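Local coordinates for protein histone acetyltransferase, ELP3 family (Methanocaldococcus infernus, PDB 6IA8) that mediates the formation of 5-carboxymethyluridine at the wobble uridine of tRNAs, using acetyl-CoA and S-adenosylmethionine, at residues K489-S494 and G511-K516; L423-P428 and M441-L446; K269-I274 and S320-I325; M326-R331 and R367-R372. All blocks are in the same frame, centred on the assembly; numbering follows the deposited sequence.

Interaction 1. Residues K489-S494 and G511-K516; sequences KILVTS and GAYMGK
The ring of Tyr513 has Leu491 CD1 over one face, while two oxygens of 489-494, Val492 O and Thr493 OG1, lie at its edge near the ring plane. The Thr493 hydroxyl lies near the rim, with Thr493 OG1 3.9 Å from Tyr513 CE2; it is fixed elsewhere by a hydrogen bond to Gly248 O. Leu491 and Tyr513 cross at about a right angle and meet closest at their bases, Leu491 CB to Tyr513 CB 4.1 Å. The phenol OH, at the far end of the ring, is hydrogen-bonded to Ser247 O. An alanine here would probably leave Leu491 CD1 without the ring face it lies over and Ser247 O without its phenol partner. Four backbone bonds join 489-492 to 513-516 as antiparallel strands, with axes 4.5 Å apart at 155°. The straightest is Met514 N to Val492 O, 174° at the hydrogen. This is the C-terminal part of the GNAT fold, in which the final strand inserts between 489-492 and 508-510. On the face of Val492 and Met514 the side chains touch lightly, and Ser494 CB rests on Met514 CG at 3.9 Å. The other face has Gly515 opposite Leu491: Leu491 CD2 stands 3.8 Å from Gly515 CA, where a CB would collide with it. Past the strand pair, one water accepts from Ser494 N at 3.0 Å and lies 2.9 Å from Ala512 O. Ser494 itself lies near Tyr502, which probably binds acetyl-CoA.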
loop_
_atom_site.group_PDB
_atom_site.type_symbol
_atom_site.label_atom_id
_atom_site.label_comp_id
_atom_site.label_asym_id
_atom_site.label_seq_id
_atom_site.Cartn_x
_atom_site.Cartn_y
_atom_site.Cartn_z
ATOM N N LYS A 489 -11.622 6.043 22.884
ATOM C CA LYS A 489 -11.220 4.717 22.448
ATOM C C LYS A 489 -10.406 4.855 21.174
ATOM O O LYS A 489 -10.556 5.816 20.404
ATOM C CB LYS A 489 -12.414 3.776 22.232
ATOM C CG LYS A 489 -13.281 4.074 21.038
ATOM C CD LYS A 489 -14.407 3.039 20.951
ATOM C CE LYS A 489 -15.461 3.419 19.932
ATOM N NZ LYS A 489 -16.666 2.551 20.038
ATOM N N ILE A 490 -9.513 3.894 20.995
ATOM C CA ILE A 490 -8.597 3.860 19.872
ATOM C C ILE A 490 -8.767 2.499 19.217
ATOM O O ILE A 490 -8.862 1.482 19.914
ATOM C CB ILE A 490 -7.155 4.136 20.345
ATOM C CG1 ILE A 490 -6.183 4.122 19.184
ATOM C CG2 ILE A 490 -6.712 3.166 21.417
ATOM C CD1 ILE A 490 -4.907 4.923 19.505
ATOM N N LEU A 491 -8.911 2.493 17.893
ATOM C CA LEU A 491 -9.120 1.268 17.131
ATOM C C LEU A 491 -7.978 1.068 16.149
ATOM O O LEU A 491 -7.657 1.978 15.382
ATOM C CB LEU A 491 -10.440 1.325 16.359
ATOM C CG LEU A 491 -11.735 1.319 17.153
ATOM C CD1 LEU A 491 -12.913 1.483 16.177
ATOM C CD2 LEU A 491 -11.868 0.072 17.966
ATOM N N VAL A 492 -7.421 -0.143 16.118
ATOM C CA VAL A 492 -6.298 -0.476 15.254
ATOM C C VAL A 492 -6.809 -1.340 14.110
ATOM O O VAL A 492 -7.510 -2.334 14.343
ATOM C CB VAL A 492 -5.197 -1.213 16.030
ATOM C CG1 VAL A 492 -4.048 -1.532 15.110
ATOM C CG2 VAL A 492 -4.767 -0.391 17.222
ATOM N N THR A 493 -6.486 -0.940 12.882
ATOM C CA THR A 493 -6.618 -1.813 11.716
ATOM C C THR A 493 -5.447 -2.784 11.749
ATOM O O THR A 493 -4.293 -2.384 11.594
ATOM C CB THR A 493 -6.626 -1.007 10.420
ATOM O OG1 THR A 493 -7.599 0.050 10.535
ATOM C CG2 THR A 493 -6.971 -1.904 9.249
ATOM N N SER A 494 -5.730 -4.049 12.008
ATOM C CA SER A 494 -4.702 -5.053 12.231
ATOM C C SER A 494 -4.833 -6.146 11.190
ATOM O O SER A 494 -5.942 -6.620 10.932
ATOM C CB SER A 494 -4.848 -5.674 13.632
ATOM O OG SER A 494 -3.978 -6.783 13.831
ATOM N N GLY A 511 -15.324 -5.718 16.889
ATOM C CA GLY A 511 -15.804 -5.873 15.527
ATOM C C GLY A 511 -14.667 -6.321 14.626
ATOM O O GLY A 511 -14.062 -7.384 14.815
ATOM N N ALA A 512 -14.361 -5.507 13.624
ATOM C CA ALA A 512 -13.321 -5.817 12.658
ATOM C C ALA A 512 -11.946 -5.356 13.114
ATOM O O ALA A 512 -10.952 -5.632 12.431
ATOM C CB ALA A 512 -13.659 -5.164 11.314
ATOM N N TYR A 513 -11.865 -4.673 14.250
ATOM C CA TYR A 513 -10.640 -4.017 14.674
ATOM C C TYR A 513 -10.103 -4.605 15.979
ATOM O O TYR A 513 -10.716 -5.467 16.609
ATOM C CB TYR A 513 -10.892 -2.513 14.861
ATOM C CG TYR A 513 -11.499 -1.822 13.650
ATOM C CD1 TYR A 513 -12.873 -1.767 13.494
ATOM C CD2 TYR A 513 -10.702 -1.242 12.667
ATOM C CE1 TYR A 513 -13.457 -1.154 12.405
ATOM C CE2 TYR A 513 -11.277 -0.634 11.562
ATOM C CZ TYR A 513 -12.664 -0.592 11.435
ATOM O OH TYR A 513 -13.272 0.026 10.341
ATOM N N MET A 514 -8.946 -4.099 16.394
ATOM C CA MET A 514 -8.415 -4.325 17.731
ATOM C C MET A 514 -8.558 -2.997 18.447
ATOM O O MET A 514 -8.174 -1.958 17.905
ATOM C CB MET A 514 -6.955 -4.772 17.703
ATOM C CG MET A 514 -6.753 -6.131 17.058
ATOM S SD MET A 514 -7.680 -7.449 17.844
ATOM C CE MET A 514 -6.751 -7.578 19.424
ATOM N N GLY A 515 -9.170 -3.007 19.616
ATOM C CA GLY A 515 -9.533 -1.769 20.272
ATOM C C GLY A 515 -9.093 -1.700 21.717
ATOM O O GLY A 515 -8.920 -2.716 22.386
ATOM N N LYS A 516 -8.922 -0.466 22.195
ATOM C CA LYS A 516 -8.641 -0.199 23.600
ATOM C C LYS A 516 -9.400 1.039 24.050
ATOM O O LYS A 516 -9.466 2.030 23.322
ATOM C CB LYS A 516 -7.145 0.018 23.838
ATOM C CG LYS A 516 -6.784 0.307 25.284
ATOM C CD LYS A 516 -5.339 0.767 25.439
ATOM C CE LYS A 516 -4.371 -0.384 25.326
ATOM N NZ LYS A 516 -2.965 0.066 25.490
HETATM O O HOH W 1 -8.582 -4.653 11.186
HETATM O O HOH W 2 -8.274 -7.103 12.968
#

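Interaction 2. Residues L423-P428 and M441-L446; sequences LRLRDP and MLVRQL
Gln445 OE1 is gripped twice: by Arg424 NE at 2.9 Å, lying near the guanidinium plane, and by a water at 2.7 Å that also accepts from Arg424 NH2. The two side chains run side by side: Gln445 CG is anti to the backbone N, and the extended chain carries the amide alongside Arg424, its plane 37° from the guanidinium. Arg424 NH1 is taken by Trp329 O. Along the backbone the pairing slips by one residue: Arg424 N bonds to Gln445 O, yet Arg424 O receives Arg444 N at 2.8 Å, with a bent angle of 141°. Arg444 and Gln445 thus both face Arg424, and the helical backbone of Arg444 makes room for the extra residue. Arg424 CB lies over one face of the Arg444 guanidinium, 4.2 Å above its plane. Like charges gather here, but Asp283 and Glu406 each form a salt bridge with Arg444, probably offsetting them. On the opposite face, Leu425 CD1 sits between Met441 CG at 3.6 Å and Val443 CG2 at 3.7 Å. A classic beta bulge at this point is characteristic of the central GNAT strand, at the start of the 445-448 run that probably binds acetyl-CoA.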
loop_
_atom_site.group_PDB
_atom_site.type_symbol
_atom_site.label_atom_id
_atom_site.label_comp_id
_atom_site.label_asym_id
_atom_site.label_seq_id
_atom_site.Cartn_x
_atom_site.Cartn_y
_atom_site.Cartn_z
ATOM N N LEU A 423 3.768 5.325 12.313
ATOM C CA LEU A 423 2.400 5.005 12.689
ATOM C C LEU A 423 1.496 6.068 12.077
ATOM O O LEU A 423 1.801 7.270 12.149
ATOM C CB LEU A 423 2.232 4.975 14.209
ATOM C CG LEU A 423 0.867 4.662 14.784
ATOM C CD1 LEU A 423 1.030 4.029 16.179
ATOM C CD2 LEU A 423 -0.038 5.872 14.862
ATOM N N ARG A 424 0.380 5.612 11.487
ATOM C CA ARG A 424 -0.622 6.477 10.865
ATOM C C ARG A 424 -1.851 6.542 11.772
ATOM O O ARG A 424 -2.541 5.533 11.972
ATOM C CB ARG A 424 -1.004 5.930 9.496
ATOM C CG ARG A 424 0.114 5.882 8.477
ATOM C CD ARG A 424 -0.450 5.470 7.130
ATOM N NE ARG A 424 0.544 5.140 6.111
ATOM C CZ ARG A 424 1.217 6.037 5.399
ATOM N NH1 ARG A 424 1.082 7.322 5.658
ATOM N NH2 ARG A 424 2.076 5.644 4.470
ATOM N N LEU A 425 -2.058 7.694 12.399
ATOM C CA LEU A 425 -3.174 7.935 13.306
ATOM C C LEU A 425 -4.142 8.922 12.661
ATOM O O LEU A 425 -3.720 9.915 12.064
ATOM C CB LEU A 425 -2.660 8.515 14.615
ATOM C CG LEU A 425 -3.642 8.693 15.771
ATOM C CD1 LEU A 425 -4.084 7.343 16.319
ATOM C CD2 LEU A 425 -2.959 9.510 16.897
ATOM N N ARG A 426 -5.437 8.661 12.765
ATOM C CA ARG A 426 -6.421 9.507 12.098
ATOM C C ARG A 426 -7.555 9.902 13.039
ATOM O O ARG A 426 -8.098 9.059 13.768
ATOM C CB ARG A 426 -6.991 8.795 10.856
ATOM C CG ARG A 426 -8.141 9.600 10.185
ATOM C CD ARG A 426 -8.644 8.921 8.868
ATOM N NE ARG A 426 -9.790 9.642 8.318
ATOM C CZ ARG A 426 -9.700 10.743 7.584
ATOM N NH1 ARG A 426 -8.507 11.188 7.250
ATOM N NH2 ARG A 426 -10.791 11.360 7.150
ATOM N N ASP A 427 -7.914 11.194 12.999
ATOM C CA ASP A 427 -9.135 11.701 13.608
ATOM C C ASP A 427 -10.178 11.666 12.514
ATOM O O ASP A 427 -10.096 12.471 11.583
ATOM C CB ASP A 427 -8.941 13.124 14.108
ATOM C CG ASP A 427 -10.116 13.633 14.885
ATOM O OD1 ASP A 427 -11.107 12.882 15.091
ATOM O OD2 ASP A 427 -10.030 14.803 15.289
ATOM N N PRO A 428 -11.136 10.760 12.549
ATOM C CA PRO A 428 -11.984 10.548 11.376
ATOM C C PRO A 428 -12.994 11.667 11.140
ATOM O O PRO A 428 -13.290 12.509 11.991
ATOM C CB PRO A 428 -12.679 9.220 11.679
ATOM C CG PRO A 428 -12.668 9.110 13.180
ATOM C CD PRO A 428 -11.423 9.814 13.648
ATOM N N MET A 441 -10.399 7.378 17.873
ATOM C CA MET A 441 -9.233 7.623 17.032
ATOM C C MET A 441 -8.835 6.319 16.346
ATOM O O MET A 441 -8.978 5.241 16.921
ATOM C CB MET A 441 -8.059 8.155 17.860
ATOM C CG MET A 441 -7.141 9.115 17.109
ATOM S SD MET A 441 -7.679 10.859 17.307
ATOM C CE MET A 441 -6.398 11.630 16.340
ATOM N N LEU A 442 -8.322 6.413 15.119
ATOM C CA LEU A 442 -7.973 5.230 14.336
ATOM C C LEU A 442 -6.465 5.121 14.118
ATOM O O LEU A 442 -5.835 6.060 13.612
ATOM C CB LEU A 442 -8.663 5.262 12.968
ATOM C CG LEU A 442 -10.188 5.488 12.948
ATOM C CD1 LEU A 442 -10.640 5.634 11.497
ATOM C CD2 LEU A 442 -10.892 4.326 13.607
ATOM N N VAL A 443 -5.902 3.957 14.449
ATOM C CA VAL A 443 -4.540 3.604 14.056
ATOM C C VAL A 443 -4.664 2.820 12.755
ATOM O O VAL A 443 -5.000 1.641 12.761
ATOM C CB VAL A 443 -3.817 2.798 15.132
ATOM C CG1 VAL A 443 -2.478 2.380 14.593
ATOM C CG2 VAL A 443 -3.671 3.648 16.399
ATOM N N ARG A 444 -4.417 3.486 11.633
ATOM C CA ARG A 444 -4.553 2.854 10.325
ATOM C C ARG A 444 -3.355 2.005 9.942
ATOM O O ARG A 444 -3.492 1.089 9.122
ATOM C CB ARG A 444 -4.784 3.922 9.260
ATOM C CG ARG A 444 -5.970 4.858 9.609
ATOM C CD ARG A 444 -6.441 5.659 8.393
ATOM N NE ARG A 444 -5.451 6.604 7.940
ATOM C CZ ARG A 444 -4.643 6.442 6.901
ATOM N NH1 ARG A 444 -3.752 7.394 6.636
ATOM N NH2 ARG A 444 -4.750 5.373 6.117
ATOM N N GLN A 445 -2.197 2.266 10.527
ATOM C CA GLN A 445 -1.025 1.471 10.214
ATOM C C GLN A 445 0.013 1.670 11.303
ATOM O O GLN A 445 0.163 2.779 11.806
ATOM C CB GLN A 445 -0.413 1.889 8.874
ATOM C CG GLN A 445 0.872 1.121 8.493
ATOM C CD GLN A 445 1.239 1.277 7.028
ATOM O OE1 GLN A 445 0.913 2.291 6.396
ATOM N NE2 GLN A 445 1.881 0.243 6.459
ATOM N N LEU A 446 0.720 0.600 11.647
ATOM C CA LEU A 446 1.939 0.642 12.453
ATOM C C LEU A 446 2.950 -0.205 11.706
ATOM O O LEU A 446 2.686 -1.379 11.427
ATOM C CB LEU A 446 1.739 0.071 13.853
ATOM C CG LEU A 446 3.020 -0.175 14.647
ATOM C CD1 LEU A 446 3.784 1.120 14.921
ATOM C CD2 LEU A 446 2.682 -0.893 15.958
HETATM O O HOH W 3 1.605 2.724 3.859
#

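Interaction 3. Residues K269-I274 and S320-I325; sequences KMFKEI and SYAKSI
Ala322 CB stands over one face of the Phe271 ring in a CH-pi contact, 3.7 Å from the centroid and 17° off the ring normal. Its nearest ring atom is Phe271 CG at 3.6 Å, so the methyl sits somewhat toward the root of the ring. A chi1 of -74° sets that CG beside the backbone N, where the Ala322 methyl meets it. An alanine in place of Phe271 would probably leave the Ala322 methyl facing a gap between the helices. Aliphatic packing comes from Ile325, whose CD1 presses against the backbone of 269-274; its 3.5 Å approach to Lys272 CA is tighter than usual van der Waals contact. The same CD1 lies 4.0 Å from Lys272 CB. Polar atoms contribute little across the pair: Tyr321 OH merely lies against the aliphatic chain of Lys272, 3.9 Å from Lys272 CB. Within 320-325, Ser324 OG donates to Tyr321 O at 2.7 Å, a carbonyl that also accepts from Ile325 N. The two helix segments run nearly parallel, 21° apart with axes 9.5 Å apart, as helices do on the outside of a radical SAM partial beta/alpha barrel; Phe271 also touches Leu255 of strand 250-255, and Ser320 packs against helix 353-364.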
loop_
_atom_site.group_PDB
_atom_site.type_symbol
_atom_site.label_atom_id
_atom_site.label_comp_id
_atom_site.label_asym_id
_atom_site.label_seq_id
_atom_site.Cartn_x
_atom_site.Cartn_y
_atom_site.Cartn_z
ATOM N N LYS A 269 1.144 18.553 -12.503
ATOM C CA LYS A 269 0.124 19.183 -11.672
ATOM C C LYS A 269 -0.714 18.146 -10.952
ATOM O O LYS A 269 -1.095 18.353 -9.790
ATOM C CB LYS A 269 -0.761 20.098 -12.521
ATOM C CG LYS A 269 -0.037 21.379 -12.961
ATOM C CD LYS A 269 -0.970 22.343 -13.676
ATOM C CE LYS A 269 -0.329 23.716 -13.847
ATOM N NZ LYS A 269 -0.137 24.416 -12.545
ATOM N N MET A 270 -0.982 17.011 -11.605
ATOM C CA MET A 270 -1.729 15.952 -10.939
ATOM C C MET A 270 -1.009 15.483 -9.670
ATOM O O MET A 270 -1.624 15.275 -8.609
ATOM C CB MET A 270 -1.938 14.778 -11.903
ATOM C CG MET A 270 -2.355 13.500 -11.192
ATOM S SD MET A 270 -2.994 12.205 -12.314
ATOM C CE MET A 270 -1.531 11.655 -13.152
ATOM N N PHE A 271 0.290 15.211 -9.782
ATOM C CA PHE A 271 1.004 14.756 -8.592
ATOM C C PHE A 271 1.015 15.812 -7.493
ATOM O O PHE A 271 0.889 15.480 -6.297
ATOM C CB PHE A 271 2.412 14.315 -8.973
ATOM C CG PHE A 271 2.414 12.972 -9.689
ATOM C CD1 PHE A 271 2.194 11.796 -8.994
ATOM C CD2 PHE A 271 2.619 12.912 -11.054
ATOM C CE1 PHE A 271 2.169 10.580 -9.656
ATOM C CE2 PHE A 271 2.579 11.701 -11.736
ATOM C CZ PHE A 271 2.367 10.534 -11.040
ATOM N N LYS A 272 1.217 17.079 -7.860
ATOM C CA LYS A 272 1.176 18.126 -6.846
ATOM C C LYS A 272 -0.187 18.128 -6.157
ATOM O O LYS A 272 -0.289 18.215 -4.920
ATOM C CB LYS A 272 1.494 19.491 -7.478
ATOM C CG LYS A 272 1.458 20.646 -6.514
ATOM C CD LYS A 272 1.980 21.930 -7.161
ATOM C CE LYS A 272 1.804 23.145 -6.243
ATOM N NZ LYS A 272 2.293 24.399 -6.879
ATOM N N GLU A 273 -1.250 18.002 -6.954
ATOM C CA GLU A 273 -2.591 18.083 -6.411
ATOM C C GLU A 273 -2.873 16.913 -5.488
ATOM O O GLU A 273 -3.495 17.099 -4.443
ATOM C CB GLU A 273 -3.622 18.142 -7.532
ATOM C CG GLU A 273 -5.016 18.457 -7.053
ATOM C CD GLU A 273 -5.981 18.696 -8.196
ATOM O OE1 GLU A 273 -5.506 19.008 -9.317
ATOM O OE2 GLU A 273 -7.196 18.554 -7.969
ATOM N N ILE A 274 -2.411 15.708 -5.842
ATOM C CA ILE A 274 -2.685 14.513 -5.048
ATOM C C ILE A 274 -2.066 14.611 -3.662
ATOM O O ILE A 274 -2.560 13.976 -2.709
ATOM C CB ILE A 274 -2.179 13.272 -5.821
ATOM C CG1 ILE A 274 -3.188 12.944 -6.950
ATOM C CG2 ILE A 274 -1.978 12.112 -4.911
ATOM C CD1 ILE A 274 -2.691 11.934 -7.961
ATOM N N SER A 320 10.393 11.731 -11.894
ATOM C CA SER A 320 11.394 12.417 -11.074
ATOM C C SER A 320 10.790 13.621 -10.354
ATOM O O SER A 320 11.007 13.827 -9.147
ATOM C CB SER A 320 12.564 12.851 -11.953
ATOM O OG SER A 320 13.326 11.726 -12.377
ATOM N N TYR A 321 9.978 14.400 -11.065
ATOM C CA TYR A 321 9.240 15.470 -10.408
ATOM C C TYR A 321 8.374 14.918 -9.284
ATOM O O TYR A 321 8.397 15.422 -8.155
ATOM C CB TYR A 321 8.375 16.232 -11.423
ATOM C CG TYR A 321 7.506 17.270 -10.753
ATOM C CD1 TYR A 321 8.034 18.499 -10.357
ATOM C CD2 TYR A 321 6.185 16.990 -10.439
ATOM C CE1 TYR A 321 7.253 19.440 -9.707
ATOM C CE2 TYR A 321 5.403 17.915 -9.783
ATOM C CZ TYR A 321 5.933 19.132 -9.417
ATOM O OH TYR A 321 5.128 20.027 -8.755
ATOM N N ALA A 322 7.557 13.912 -9.587
ATOM C CA ALA A 322 6.655 13.372 -8.581
ATOM C C ALA A 322 7.410 12.956 -7.327
ATOM O O ALA A 322 6.996 13.289 -6.213
ATOM C CB ALA A 322 5.873 12.188 -9.141
ATOM N N LYS A 323 8.525 12.226 -7.484
ATOM C CA LYS A 323 9.281 11.827 -6.301
ATOM C C LYS A 323 9.877 13.021 -5.566
ATOM O O LYS A 323 10.036 12.979 -4.341
ATOM C CB LYS A 323 10.379 10.853 -6.698
ATOM C CG LYS A 323 9.828 9.458 -7.091
ATOM C CD LYS A 323 10.977 8.456 -7.261
ATOM C CE LYS A 323 10.753 7.239 -6.361
ATOM N NZ LYS A 323 11.810 6.204 -6.511
ATOM N N SER A 324 10.286 14.060 -6.291
ATOM C CA SER A 324 10.914 15.200 -5.635
ATOM C C SER A 324 9.928 15.961 -4.752
ATOM O O SER A 324 10.355 16.691 -3.851
ATOM C CB SER A 324 11.503 16.164 -6.676
ATOM O OG SER A 324 10.463 16.896 -7.290
ATOM N N ILE A 325 8.624 15.860 -5.017
ATOM C CA ILE A 325 7.629 16.550 -4.194
ATOM C C ILE A 325 6.849 15.605 -3.300
ATOM O O ILE A 325 5.965 16.066 -2.584
ATOM C CB ILE A 325 6.644 17.382 -5.042
ATOM C CG1 ILE A 325 5.778 16.441 -5.914
ATOM C CG2 ILE A 325 7.419 18.417 -5.847
ATOM C CD1 ILE A 325 4.464 17.079 -6.388
#

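Interaction 4. Residues M326-R331 and R367-R372; sequences MPKWVR and RCRCIR. With SO4 (sulfate ion), chain B.
The Arg369 guanidinium lays a face against the Met326-Pro327 peptide, with Arg369 CZ modelled 2.9 Å from Met326 O, a distance made uncertain by the group's clash with a sulfate. That oxygen lies over the guanidinium plane, and neither NH1 nor NH2 has a good hydrogen-bond angle to it. Met326 O instead takes a bond from a water that also accepts from Arg369 N, at 2.8 Å. Arg369 NH1 and NH2 make weak bonds to Ser324 O and Ile325 O, late in helix 312-325. The sulfate, probably from the crystallisation liquor, accepts from Lys328 N through O2 at 2.9 Å; its link to Arg369 is doubtful. Residues 327-330 form a type I beta turn leading to strand 331-332, the last of the parallel radical SAM sheet; the turn's last residue, Val330, meets the start of helix 371-374, with Cys370 as N-cap. Ile371 N donates to Val330 O at 3.0 Å and 170°. The Ile371 side chain reaches back over the turn, with CG1 3.3 Å from Lys328 O and CD1 3.6 Å from Trp329 O. A disulfide ties Cys373 in the helix to Cys368 just before it. A second water bridges Lys328 O and Arg369 O.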
loop_
_atom_site.group_PDB
_atom_site.type_symbol
_atom_site.label_atom_id
_atom_site.label_comp_id
_atom_site.label_asym_id
_atom_site.label_seq_id
_atom_site.Cartn_x
_atom_site.Cartn_y
_atom_site.Cartn_z
ATOM N N MET A 326 7.121 14.305 -3.325
ATOM C CA MET A 326 6.351 13.371 -2.496
ATOM C C MET A 326 6.554 13.677 -1.014
ATOM O O MET A 326 7.694 13.791 -0.573
ATOM C CB MET A 326 6.777 11.929 -2.758
ATOM C CG MET A 326 5.831 11.146 -3.578
ATOM S SD MET A 326 6.557 9.566 -4.012
ATOM C CE MET A 326 5.838 9.408 -5.677
ATOM N N PRO A 327 5.498 13.813 -0.223
ATOM C CA PRO A 327 5.684 14.037 1.219
ATOM C C PRO A 327 6.336 12.847 1.904
ATOM O O PRO A 327 6.420 11.735 1.387
ATOM C CB PRO A 327 4.259 14.267 1.745
ATOM C CG PRO A 327 3.483 14.738 0.499
ATOM C CD PRO A 327 4.109 14.018 -0.659
ATOM N N LYS A 328 6.785 13.101 3.125
ATOM C CA LYS A 328 7.457 12.078 3.907
ATOM C C LYS A 328 6.523 10.943 4.271
ATOM O O LYS A 328 7.000 9.874 4.660
ATOM C CB LYS A 328 8.029 12.685 5.193
ATOM C CG LYS A 328 9.111 13.736 4.961
ATOM C CD LYS A 328 9.567 14.360 6.292
ATOM C CE LYS A 328 10.635 15.423 6.081
ATOM N NZ LYS A 328 11.312 15.794 7.357
ATOM N N TRP A 329 5.216 11.186 4.256
ATOM C CA TRP A 329 4.233 10.200 4.686
ATOM C C TRP A 329 3.721 9.338 3.549
ATOM O O TRP A 329 2.832 8.507 3.786
ATOM C CB TRP A 329 3.043 10.870 5.375
ATOM C CG TRP A 329 2.583 12.170 4.770
ATOM C CD1 TRP A 329 2.998 13.432 5.122
ATOM C CD2 TRP A 329 1.591 12.350 3.758
ATOM N NE1 TRP A 329 2.314 14.389 4.390
ATOM C CE2 TRP A 329 1.466 13.753 3.526
ATOM C CE3 TRP A 329 0.848 11.478 2.986
ATOM C CZ2 TRP A 329 0.617 14.281 2.561
ATOM C CZ3 TRP A 329 -0.023 12.017 2.024
ATOM C CH2 TRP A 329 -0.138 13.400 1.840
ATOM N N VAL A 330 4.285 9.480 2.339
ATOM C CA VAL A 330 3.842 8.719 1.174
ATOM C C VAL A 330 4.812 7.586 0.926
ATOM O O VAL A 330 6.040 7.778 0.943
ATOM C CB VAL A 330 3.711 9.601 -0.080
ATOM C CG1 VAL A 330 3.375 8.761 -1.283
ATOM C CG2 VAL A 330 2.595 10.650 0.127
ATOM N N ARG A 331 4.266 6.404 0.681
ATOM C CA ARG A 331 5.074 5.245 0.346
ATOM C C ARG A 331 4.896 4.967 -1.138
ATOM O O ARG A 331 3.798 5.073 -1.654
ATOM C CB ARG A 331 4.672 4.026 1.186
ATOM C CG ARG A 331 5.562 2.799 0.993
ATOM C CD ARG A 331 4.873 1.560 1.553
ATOM N NE ARG A 331 5.305 1.230 2.907
ATOM C CZ ARG A 331 4.621 0.452 3.742
ATOM N NH1 ARG A 331 3.454 -0.066 3.379
ATOM N NH2 ARG A 331 5.096 0.202 4.951
ATOM N N ARG A 367 16.060 15.747 -4.419
ATOM C CA ARG A 367 16.087 14.866 -3.260
ATOM C C ARG A 367 14.724 14.187 -3.116
ATOM O O ARG A 367 13.692 14.759 -3.472
ATOM C CB ARG A 367 16.453 15.650 -1.985
ATOM C CG ARG A 367 17.902 16.244 -1.930
ATOM C CD ARG A 367 18.217 16.980 -0.579
ATOM N N CYS A 368 14.726 12.947 -2.644
ATOM C CA CYS A 368 13.502 12.209 -2.344
ATOM C C CYS A 368 13.423 11.981 -0.839
ATOM O O CYS A 368 14.384 11.503 -0.229
ATOM C CB CYS A 368 13.468 10.870 -3.087
ATOM S SG CYS A 368 12.123 9.762 -2.603
ATOM N N ARG A 369 12.300 12.348 -0.233
ATOM C CA ARG A 369 12.153 12.178 1.214
ATOM C C ARG A 369 11.014 11.228 1.609
ATOM O O ARG A 369 10.675 11.116 2.805
ATOM C CB ARG A 369 11.968 13.547 1.871
ATOM C CG ARG A 369 10.670 14.215 1.469
ATOM C CD ARG A 369 10.580 15.685 1.914
ATOM N NE ARG A 369 9.255 16.189 1.587
ATOM C CZ ARG A 369 8.803 16.315 0.345
ATOM N NH1 ARG A 369 9.605 16.082 -0.688
ATOM N NH2 ARG A 369 7.601 16.823 0.132
ATOM N N CYS A 370 10.464 10.486 0.657
ATOM C CA CYS A 370 9.326 9.626 0.951
ATOM C C CYS A 370 9.785 8.347 1.657
ATOM O O CYS A 370 10.971 8.093 1.831
ATOM C CB CYS A 370 8.563 9.290 -0.327
ATOM S SG CYS A 370 9.407 8.126 -1.353
ATOM N N ILE A 371 8.818 7.545 2.091
ATOM C CA ILE A 371 9.100 6.433 2.996
ATOM C C ILE A 371 10.077 5.457 2.362
ATOM O O ILE A 371 11.037 5.015 2.994
ATOM C CB ILE A 371 7.790 5.729 3.373
ATOM C CG1 ILE A 371 6.937 6.626 4.302
ATOM C CG2 ILE A 371 8.081 4.388 4.068
ATOM C CD1 ILE A 371 5.517 6.137 4.475
ATOM N N ARG A 372 9.854 5.108 1.099
ATOM C CA ARG A 372 10.741 4.129 0.462
ATOM C C ARG A 372 12.182 4.639 0.379
ATOM O O ARG A 372 13.144 3.869 0.553
ATOM C CB ARG A 372 10.241 3.769 -0.944
ATOM C CG ARG A 372 11.131 2.735 -1.631
ATOM C CD ARG A 372 10.694 2.379 -3.052
ATOM N NE ARG A 372 11.730 1.604 -3.735
ATOM C CZ ARG A 372 11.996 0.326 -3.486
ATOM N NH1 ARG A 372 11.301 -0.331 -2.569
ATOM N NH2 ARG A 372 12.962 -0.296 -4.148
HETATM S S SO4 B . 6.529 16.856 3.786
HETATM O O1 SO4 B . 7.156 17.569 4.901
HETATM O O2 SO4 B . 5.975 15.599 4.286
HETATM O O3 SO4 B . 7.514 16.551 2.790
HETATM O O4 SO4 B . 5.507 17.692 3.163
HETATM O O HOH W 4 10.154 13.347 -1.676
HETATM O O HOH W 5 9.667 9.470 4.913
#

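In the fold
Interactions 1 and 2 belong to one mixed sheet, since strands 440-448 and 489-492 are neighbours joined through Leu491 to Met441 and Val443; both are buried and framed by backbone hydrogen bonds, with interaction 2 adding polar side-chain bonds. Interaction 3, partly exposed and on the other side of the chain's centre, its own centre about 33 Å from that of interaction 1, relies on side-chain packing between helices. Interaction 4, a buried pairing of turn and loop, mixes backbone, water and ion contacts. It touches both domains: Trp329 O takes Arg424 NH1 of interaction 2, and Arg369 reaches the helix end of interaction 3 through weak bonds, so 326-331 and 367-372 stand between the radical SAM and acetyltransferase parts.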